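Local coordinates for protein MIPZ (Caulobacter crescentus, PDB 2XJ9) that is a division-plane positioning ATPase that dimerises, binds the nucleoid and forms a gradient that inhibits cell division, at residues 141-145 and 156-160; 218-224 and 252-257. The protein carries 1 engineered substitution. All coordinates share one frame; numbering follows the deposited sequence.

Contact 1 (141-145 and 156-160); sequences DMLGT and PSLYS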
ATOM      1  N   ASP A 141       3.444 -12.537   1.730  1.00 37.55           N
ATOM      2  CA  ASP A 141       2.351 -13.496   1.564  1.00 32.87           C
ATOM      3  C   ASP A 141       1.668 -13.411   0.199  1.00 34.51           C
ATOM      4  O   ASP A 141       0.881 -14.281  -0.162  1.00 34.57           O
ATOM      5  CB  ASP A 141       1.311 -13.291   2.658  1.00 36.24           C
ATOM      6  CG  ASP A 141       0.289 -14.398   2.690  1.00 45.10           C
ATOM      7  OD1 ASP A 141      -0.924 -14.083   2.649  1.00 49.60           O
ATOM      8  OD2 ASP A 141       0.701 -15.578   2.756  1.00 42.65           O
ATOM      9  N   MET A 142       1.947 -12.342  -0.545  1.00 41.27           N
ATOM     10  CA  MET A 142       1.454 -12.206  -1.919  1.00 40.21           C
ATOM     11  C   MET A 142       2.430 -12.810  -2.934  1.00 38.92           C
ATOM     12  O   MET A 142       2.080 -13.025  -4.104  1.00 37.55           O
ATOM     13  CB  MET A 142       1.118 -10.744  -2.255  1.00 33.24           C
ATOM     14  CG  MET A 142      -0.111 -10.223  -1.480  1.00 32.62           C
ATOM     15  SD  MET A 142      -1.618 -11.189  -1.842  1.00 50.64           S
ATOM     16  CE  MET A 142      -1.921 -10.722  -3.555  1.00 35.36           C
ATOM     17  N   LEU A 143       3.645 -13.107  -2.479  1.00 32.45           N
ATOM     18  CA  LEU A 143       4.570 -13.873  -3.316  1.00 35.13           C
ATOM     19  C   LEU A 143       4.515 -15.390  -3.049  1.00 33.87           C
ATOM     20  O   LEU A 143       4.444 -16.173  -3.984  1.00 41.81           O
ATOM     21  CB  LEU A 143       5.992 -13.312  -3.210  1.00 34.53           C
ATOM     22  CG  LEU A 143       6.064 -11.812  -3.532  1.00 34.01           C
ATOM     23  CD1 LEU A 143       7.386 -11.213  -3.168  1.00 24.80           C
ATOM     24  CD2 LEU A 143       5.760 -11.563  -5.002  1.00 37.32           C
ATOM     25  N   GLY A 144       4.505 -15.801  -1.788  1.00 28.87           N
ATOM     26  CA  GLY A 144       4.525 -17.209  -1.453  1.00 33.87           C
ATOM     27  C   GLY A 144       3.923 -17.518  -0.096  1.00 43.40           C
ATOM     28  O   GLY A 144       4.019 -16.725   0.844  1.00 50.37           O
ATOM     29  N   THR A 145       3.296 -18.682   0.009  1.00 39.68           N
ATOM     30  CA  THR A 145       2.645 -19.088   1.234  1.00 36.40           C
ATOM     31  C   THR A 145       3.577 -19.864   2.153  1.00 55.98           C
ATOM     32  O   THR A 145       4.138 -20.891   1.764  1.00 60.10           O
ATOM     33  CB  THR A 145       1.418 -19.921   0.940  1.00 45.79           C
ATOM     34  OG1 THR A 145       0.282 -19.047   0.855  1.00 48.20           O
ATOM     35  CG2 THR A 145       1.210 -20.964   2.050  1.00 47.01           C
ATOM     36  N   PRO A 156       3.891 -21.192  -4.214  1.00 52.79           N
ATOM     37  CA  PRO A 156       3.805 -19.843  -4.768  1.00 48.34           C
ATOM     38  C   PRO A 156       2.453 -19.261  -4.422  1.00 46.04           C
ATOM     39  O   PRO A 156       1.576 -20.011  -3.996  1.00 46.51           O
ATOM     40  CB  PRO A 156       3.892 -20.087  -6.279  1.00 36.54           C
ATOM     41  CG  PRO A 156       4.590 -21.375  -6.403  1.00 37.74           C
ATOM     42  CD  PRO A 156       4.099 -22.201  -5.265  1.00 50.19           C
ATOM     43  N   SER A 157       2.278 -17.962  -4.635  1.00 42.33           N
ATOM     44  CA  SER A 157       1.062 -17.282  -4.222  1.00 38.56           C
ATOM     45  C   SER A 157       0.573 -16.238  -5.220  1.00 36.01           C
ATOM     46  O   SER A 157       1.266 -15.901  -6.177  1.00 38.67           O
ATOM     47  CB  SER A 157       1.265 -16.632  -2.854  1.00 38.03           C
ATOM     48  OG  SER A 157       0.074 -16.009  -2.434  1.00 36.63           O
ATOM     49  N   LEU A 158      -0.620 -15.718  -4.955  1.00 33.43           N
ATOM     50  CA  LEU A 158      -1.385 -14.898  -5.898  1.00 33.79           C
ATOM     51  C   LEU A 158      -0.603 -14.090  -6.936  1.00 36.07           C
ATOM     52  O   LEU A 158      -0.933 -14.120  -8.121  1.00 45.04           O
ATOM     53  CB  LEU A 158      -2.323 -13.959  -5.133  1.00 38.21           C
ATOM     54  CG  LEU A 158      -3.827 -14.230  -5.205  1.00 40.31           C
ATOM     55  CD1 LEU A 158      -4.138 -15.716  -5.305  1.00 30.35           C
ATOM     56  CD2 LEU A 158      -4.516 -13.613  -3.996  1.00 38.57           C
ATOM     57  N   TYR A 159       0.401 -13.341  -6.498  1.00 31.63           N
ATOM     58  CA  TYR A 159       1.083 -12.431  -7.402  1.00 27.65           C
ATOM     59  C   TYR A 159       2.173 -13.137  -8.188  1.00 38.72           C
ATOM     60  O   TYR A 159       2.459 -12.775  -9.333  1.00 38.68           O
ATOM     61  CB  TYR A 159       1.674 -11.246  -6.658  1.00 23.72           C
ATOM     62  CG  TYR A 159       2.435 -10.340  -7.572  1.00 27.69           C
ATOM     63  CD1 TYR A 159       1.781  -9.559  -8.493  1.00 33.35           C
ATOM     64  CD2 TYR A 159       3.807 -10.282  -7.534  1.00 28.58           C
ATOM     65  CE1 TYR A 159       2.471  -8.727  -9.347  1.00 31.26           C
ATOM     66  CE2 TYR A 159       4.515  -9.450  -8.387  1.00 28.39           C
ATOM     67  CZ  TYR A 159       3.841  -8.674  -9.295  1.00 31.87           C
ATOM     68  OH  TYR A 159       4.531  -7.838 -10.157  1.00 26.69           O
ATOM     69  N   SER A 160       2.797 -14.136  -7.570  1.00 36.35           N
ATOM     70  CA  SER A 160       3.755 -14.974  -8.283  1.00 35.19           C
ATOM     71  C   SER A 160       3.090 -15.479  -9.526  1.00 35.00           C
ATOM     72  O   SER A 160       3.651 -15.383 -10.605  1.00 40.23           O
ATOM     73  CB  SER A 160       4.182 -16.166  -7.441  1.00 40.72           C
ATOM     74  OG  SER A 160       5.269 -15.817  -6.615  1.00 41.19           O
TER
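Two apolar pairs fill the centre of this contact, Met-142 with Leu-158 and Leu-143 with Tyr-159, beside a very short antiparallel ribbon appended to the P-loop NTPase fold, where strand 144-145 meets 155-156 just before helix 158-168. The flexible thioether of Met-142 bends back on itself, and its terminal CE comes to 3.6 Å from CB of Leu-158. Leu-143 sends CD2 in the plane of the Tyr-159 ring, at its edge, 3.4 Å from CD2 of that ring; the two side chains lie alongside and point the same way. Turning CG of Tyr-159 anti to its N (chi1 177°) lets the ring run deeper into the protein, where its hydroxyl is hydrogen-bonded with His-123 and Thr-131.

Further out, Gly-144 and Pro-156 form a non-hydrogen-bonded pair with CA atoms 4.3 Å apart. Proline suits this place, since its missing N-H costs no cross-strand bond in such a pair. Next to it, the carbonyls of residues 141 to 143 meet residues 157-160, where the chain turns into the helix. Met-142 O accepts a hydrogen bond from Tyr-159 N at 2.9 Å. Leu-143 O is gripped twice, by the Ser-160 hydroxyl and, weakly, by Ser-157 N. At the polar edge the carboxylate of Asp-141 makes a salt bridge with Arg-50 of the second subunit. Serine fits positions 157 and 160, small enough to sit against the chain while its hydroxyl donates: Ser-157 OG reaches Asp-141 O at 3.0 Å, tilted 24° out of the carbonyl plane.

Contact 2 (218-224 and 252-257); sequences LRDRVIY and AARQEL. With AGS (phosphothiophosphoric acid-adenylate ester), chain D.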
ATOM      1  N   LEU A 218      16.202  -0.430  -1.223  1.00 38.91           N
ATOM      2  CA  LEU A 218      16.247   0.967  -0.799  1.00 41.46           C
ATOM      3  C   LEU A 218      15.937   1.045   0.694  1.00 40.71           C
ATOM      4  O   LEU A 218      15.327   0.142   1.263  1.00 37.85           O
ATOM      5  CB  LEU A 218      15.241   1.807  -1.562  1.00 39.44           C
ATOM      6  CG  LEU A 218      15.330   1.760  -3.088  1.00 38.82           C
ATOM      7  CD1 LEU A 218      14.467   2.881  -3.694  1.00 30.89           C
ATOM      8  CD2 LEU A 218      16.771   1.886  -3.531  1.00 38.63           C
ATOM      9  N   ARG A 219      16.362   2.113   1.342  1.00 38.44           N
ATOM     10  CA  ARG A 219      16.091   2.232   2.759  1.00 34.47           C
ATOM     11  C   ARG A 219      15.072   3.317   2.940  1.00 34.79           C
ATOM     12  O   ARG A 219      14.920   4.177   2.085  1.00 36.31           O
ATOM     13  CB  ARG A 219      17.363   2.551   3.523  1.00 38.54           C
ATOM     14  CG  ARG A 219      18.377   1.438   3.433  1.00 43.60           C
ATOM     15  CD  ARG A 219      19.397   1.538   4.544  1.00 60.44           C
ATOM     16  NE  ARG A 219      18.798   2.050   5.776  1.00 76.86           N
ATOM     17  CZ  ARG A 219      19.367   1.972   6.978  1.00 89.88           C
ATOM     18  NH1 ARG A 219      18.744   2.468   8.043  1.00 88.11           N
ATOM     19  NH2 ARG A 219      20.553   1.390   7.119  1.00 90.59           N
ATOM     20  N   ASP A 220      14.356   3.260   4.050  1.00 38.27           N
ATOM     21  CA  ASP A 220      13.388   4.284   4.402  1.00 35.00           C
ATOM     22  C   ASP A 220      14.113   5.633   4.458  1.00 30.61           C
ATOM     23  O   ASP A 220      15.072   5.795   5.189  1.00 31.94           O
ATOM     24  CB  ASP A 220      12.754   3.909   5.749  1.00 36.42           C
ATOM     25  CG  ASP A 220      11.461   4.641   6.026  1.00 44.13           C
ATOM     26  OD1 ASP A 220      10.950   5.336   5.126  1.00 46.05           O
ATOM     27  OD2 ASP A 220      10.944   4.510   7.157  1.00 51.77           O
ATOM     28  N   ARG A 221      13.676   6.596   3.662  1.00 28.59           N
ATOM     29  CA  ARG A 221      14.386   7.857   3.574  1.00 23.43           C
ATOM     30  C   ARG A 221      13.476   8.983   3.169  1.00 29.42           C
ATOM     31  O   ARG A 221      12.919   8.975   2.076  1.00 38.48           O
ATOM     32  CB  ARG A 221      15.478   7.755   2.536  1.00 28.82           C
ATOM     33  CG  ARG A 221      16.647   6.937   2.975  1.00 33.81           C
ATOM     34  CD  ARG A 221      17.918   7.525   2.404  1.00 42.00           C
ATOM     35  NE  ARG A 221      19.095   6.958   3.040  1.00 50.16           N
ATOM     36  CZ  ARG A 221      19.696   5.858   2.608  1.00 51.08           C
ATOM     37  NH1 ARG A 221      19.219   5.230   1.543  1.00 45.72           N
ATOM     38  NH2 ARG A 221      20.769   5.393   3.234  1.00 42.22           N
ATOM     39  N   VAL A 222      13.362   9.977   4.027  1.00 19.92           N
ATOM     40  CA  VAL A 222      12.556  11.154   3.752  1.00 26.47           C
ATOM     41  C   VAL A 222      12.694  11.701   2.331  1.00 30.64           C
ATOM     42  O   VAL A 222      11.724  12.175   1.751  1.00 29.37           O
ATOM     43  CB  VAL A 222      12.938  12.298   4.719  1.00 35.45           C
ATOM     44  CG1 VAL A 222      11.756  13.238   4.925  1.00 39.13           C
ATOM     45  CG2 VAL A 222      13.422  11.723   6.046  1.00 45.87           C
ATOM     46  N   ILE A 223      13.908  11.659   1.796  1.00 30.89           N
ATOM     47  CA  ILE A 223      14.208  12.262   0.509  1.00 32.09           C
ATOM     48  C   ILE A 223      13.516  11.504  -0.633  1.00 32.64           C
ATOM     49  O   ILE A 223      13.342  12.035  -1.747  1.00 36.88           O
ATOM     50  CB  ILE A 223      15.748  12.359   0.268  1.00 32.72           C
ATOM     51  CG1 ILE A 223      16.055  13.166  -0.993  1.00 32.94           C
ATOM     52  CG2 ILE A 223      16.372  10.982   0.183  1.00 31.11           C
ATOM     53  CD1 ILE A 223      15.596  14.605  -0.911  1.00 34.48           C
ATOM     54  N   TYR A 224      13.100  10.271  -0.350  1.00 26.89           N
ATOM     55  CA  TYR A 224      12.399   9.467  -1.352  1.00 29.32           C
ATOM     56  C   TYR A 224      10.921   9.825  -1.433  1.00 34.81           C
ATOM     57  O   TYR A 224      10.181   9.279  -2.259  1.00 28.70           O
ATOM     58  CB  TYR A 224      12.529   7.987  -1.035  1.00 23.02           C
ATOM     59  CG  TYR A 224      13.886   7.376  -1.344  1.00 31.03           C
ATOM     60  CD1 TYR A 224      14.683   7.868  -2.368  1.00 33.32           C
ATOM     61  CD2 TYR A 224      14.373   6.310  -0.603  1.00 27.20           C
ATOM     62  CE1 TYR A 224      15.924   7.311  -2.640  1.00 28.70           C
ATOM     63  CE2 TYR A 224      15.596   5.758  -0.874  1.00 32.15           C
ATOM     64  CZ  TYR A 224      16.364   6.260  -1.895  1.00 32.14           C
ATOM     65  OH  TYR A 224      17.583   5.704  -2.172  1.00 41.00           O
ATOM     66  N   ALA A 252      24.163   8.778   0.226  1.00 44.94           N
ATOM     67  CA  ALA A 252      23.816   7.372   0.373  1.00 47.25           C
ATOM     68  C   ALA A 252      22.672   7.005  -0.572  1.00 46.79           C
ATOM     69  O   ALA A 252      22.613   5.891  -1.104  1.00 42.30           O
ATOM     70  CB  ALA A 252      23.430   7.076   1.793  1.00 43.72           C
ATOM     71  N   ALA A 253      21.769   7.955  -0.774  1.00 44.07           N
ATOM     72  CA  ALA A 253      20.582   7.740  -1.597  1.00 45.80           C
ATOM     73  C   ALA A 253      20.902   7.560  -3.083  1.00 48.24           C
ATOM     74  O   ALA A 253      20.463   6.587  -3.718  1.00 41.68           O
ATOM     75  CB  ALA A 253      19.582   8.884  -1.404  1.00 40.66           C
ATOM     76  N   ARG A 254      21.656   8.500  -3.642  1.00 44.88           N
ATOM     77  CA  ARG A 254      21.979   8.419  -5.050  1.00 43.67           C
ATOM     78  C   ARG A 254      22.850   7.188  -5.261  1.00 51.09           C
ATOM     79  O   ARG A 254      22.872   6.599  -6.351  1.00 56.28           O
ATOM     80  CB  ARG A 254      22.669   9.689  -5.515  1.00 47.39           C
ATOM     81  CG  ARG A 254      24.145   9.748  -5.207  1.00 66.10           C
ATOM     82  CD  ARG A 254      24.648  11.177  -5.293  1.00 73.13           C
ATOM     83  NE  ARG A 254      23.948  11.879  -6.328  1.00 90.14           N
ATOM     84  CZ  ARG A 254      23.156  12.947  -6.294  1.00 89.83           C
ATOM     85  NH1 ARG A 254      22.658  13.291  -7.466  1.00 79.87           N
ATOM     86  NH2 ARG A 254      22.863  13.670  -5.213  1.00 81.32           N
ATOM     87  N   GLN A 255      23.547   6.794  -4.200  1.00 44.81           N
ATOM     88  CA  GLN A 255      24.270   5.525  -4.178  1.00 47.92           C
ATOM     89  C   GLN A 255      23.365   4.322  -4.445  1.00 43.87           C
ATOM     90  O   GLN A 255      23.550   3.634  -5.441  1.00 48.87           O
ATOM     91  CB  GLN A 255      25.008   5.340  -2.851  1.00 49.35           C
ATOM     92  CG  GLN A 255      26.456   5.780  -2.898  1.00 55.05           C
ATOM     93  CD  GLN A 255      27.218   5.100  -4.026  1.00 76.58           C
ATOM     94  OE1 GLN A 255      28.393   5.394  -4.263  1.00 79.82           O
ATOM     95  NE2 GLN A 255      26.548   4.183  -4.732  1.00 67.94           N
ATOM     96  N   GLU A 256      22.400   4.077  -3.557  1.00 40.41           N
ATOM     97  CA  GLU A 256      21.453   2.969  -3.687  1.00 33.73           C
ATOM     98  C   GLU A 256      20.746   2.950  -5.020  1.00 38.66           C
ATOM     99  O   GLU A 256      20.523   1.888  -5.594  1.00 36.50           O
ATOM    100  CB  GLU A 256      20.368   3.092  -2.644  1.00 35.63           C
ATOM    101  CG  GLU A 256      20.815   2.886  -1.252  1.00 36.67           C
ATOM    102  CD  GLU A 256      19.724   3.197  -0.292  1.00 40.55           C
ATOM    103  OE1 GLU A 256      18.729   3.808  -0.737  1.00 45.72           O
ATOM    104  OE2 GLU A 256      19.851   2.842   0.898  1.00 48.04           O
ATOM    105  N   LEU A 257      20.345   4.126  -5.483  1.00 32.53           N
ATOM    106  CA  LEU A 257      19.666   4.227  -6.746  1.00 29.80           C
ATOM    107  C   LEU A 257      20.590   3.690  -7.812  1.00 43.85           C
ATOM    108  O   LEU A 257      20.182   2.895  -8.667  1.00 49.67           O
ATOM    109  CB  LEU A 257      19.327   5.669  -7.057  1.00 29.43           C
ATOM    110  CG  LEU A 257      17.858   6.055  -6.978  1.00 34.46           C
ATOM    111  CD1 LEU A 257      17.093   5.156  -6.005  1.00 35.34           C
ATOM    112  CD2 LEU A 257      17.770   7.511  -6.571  1.00 31.15           C
TER
HETATM  113  PG  AGS D1272      -0.149   1.515  -3.987  1.00 39.18           P
HETATM  114  S1G AGS D1272      -0.769   0.129  -3.816  1.00 21.85           S
HETATM  115  O2G AGS D1272      -0.870   2.642  -3.279  1.00 23.85           O
HETATM  116  O3G AGS D1272       0.200   1.924  -5.402  1.00 32.58           O
HETATM  117  PB  AGS D1272       2.716   1.724  -3.980  1.00 20.83           P
HETATM  118  O1B AGS D1272       3.314   0.352  -4.204  1.00 20.98           O
HETATM  119  O2B AGS D1272       2.508   2.754  -5.061  1.00 20.27           O
HETATM  120  O3B AGS D1272       1.296   1.443  -3.256  1.00 27.16           O
HETATM  121  PA  AGS D1272       4.231   3.818  -2.786  1.00 21.73           P
HETATM  122  O1A AGS D1272       5.297   3.938  -3.855  1.00 25.24           O
HETATM  123  O2A AGS D1272       3.149   4.832  -2.718  1.00 16.91           O
HETATM  124  O3A AGS D1272       3.586   2.366  -2.805  1.00 22.25           O
HETATM  125  O5' AGS D1272       4.938   3.720  -1.353  1.00 24.87           O
HETATM  126  C5' AGS D1272       4.142   3.567  -0.190  1.00 23.47           C
HETATM  127  C4' AGS D1272       4.434   4.700   0.806  1.00 24.45           C
HETATM  128  O4' AGS D1272       5.785   4.551   1.156  1.00 28.71           O
HETATM  129  C3' AGS D1272       4.344   6.109   0.248  1.00 21.46           C
HETATM  130  O3' AGS D1272       3.951   6.986   1.289  1.00 22.40           O
HETATM  131  C2' AGS D1272       5.746   6.520  -0.147  1.00 23.15           C
HETATM  132  O2' AGS D1272       5.864   7.943  -0.001  1.00 22.36           O
HETATM  133  C1' AGS D1272       6.554   5.712   0.848  1.00 24.68           C
HETATM  134  N9  AGS D1272       7.837   5.088   0.454  1.00 30.78           N
HETATM  135  C8  AGS D1272       7.996   4.058  -0.410  1.00 34.78           C
HETATM  136  N7  AGS D1272       9.305   3.686  -0.500  1.00 36.68           N
HETATM  137  C5  AGS D1272       9.982   4.484   0.346  1.00 28.44           C
HETATM  138  C6  AGS D1272      11.374   4.627   0.743  1.00 26.56           C
HETATM  139  N6  AGS D1272      12.309   3.824   0.196  1.00 33.91           N
HETATM  140  N1  AGS D1272      11.660   5.573   1.661  1.00 28.28           N
HETATM  141  C2  AGS D1272      10.739   6.384   2.206  1.00 23.59           C
HETATM  142  N3  AGS D1272       9.448   6.315   1.891  1.00 22.28           N
HETATM  143  C4  AGS D1272       9.023   5.396   0.987  1.00 29.75           C
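Glu-256, on helix 249-263, meets Arg-221 and Tyr-224 from the loop after strand 213-215, the adenine-binding loop of this P-loop ATPase. Its extended side chain reaches across so that each carboxylate oxygen has a mate. OE1 takes the Tyr-224 hydroxyl at 2.6 Å, at the ring's edge and with ring and carboxylate only 28° apart. OE2 faces NH1 of Arg-221 in a salt bridge whose exact geometry is doubtful, because NH1 is modelled too close to the carboxylate. A long arginine suits this place: its guanidinium lies between the backbone carbonyl carbon of Ala-252 over one face and CB of Arg-219 over the other. The small Ala-253 lets the Tyr-224 ring come near the helix, CE1 standing 4.2 Å from its CB, while Leu-218 CD1 lies over one ring face, toward its rim. Tyr-224 CD2 lies 3.3 Å from N6 of the adenine. A phenylalanine in place of Tyr-224 would probably leave OE1 of Glu-256 without its hydroxyl partner and the ring less firmly tied to the helix. The base itself is read by backbone. Adenine N6 donates to Arg-219 O at 3.2 Å. Adenine N1 accepts from Arg-221 N at 3.0 Å.

In the fold
Contacts 1 and 2 do not touch: their centres lie 27 Å apart and their nearest atoms about 14 Å, yet contact 2 touches one nucleotide and contact 1 lies near the other. Contact 2 holds the adenine end of one AGS, with the Tyr-224 side chain about 13 Å from a magnesium ion. Contact 1 sits near the other AGS, the Met-142 side chain being about 7 Å from it and about 8 Å from a magnesium ion. Residues 141-145 follow directly on helix 137-140, and Asp-139 of the second subunit, with its Lys-13 and Ser-136, bonds the AGS held by contact 2. The two nucleotides are thus sandwiched between subunits, consistent with nucleotide-dependent dimerisation, and both contacts pack against the partner chain.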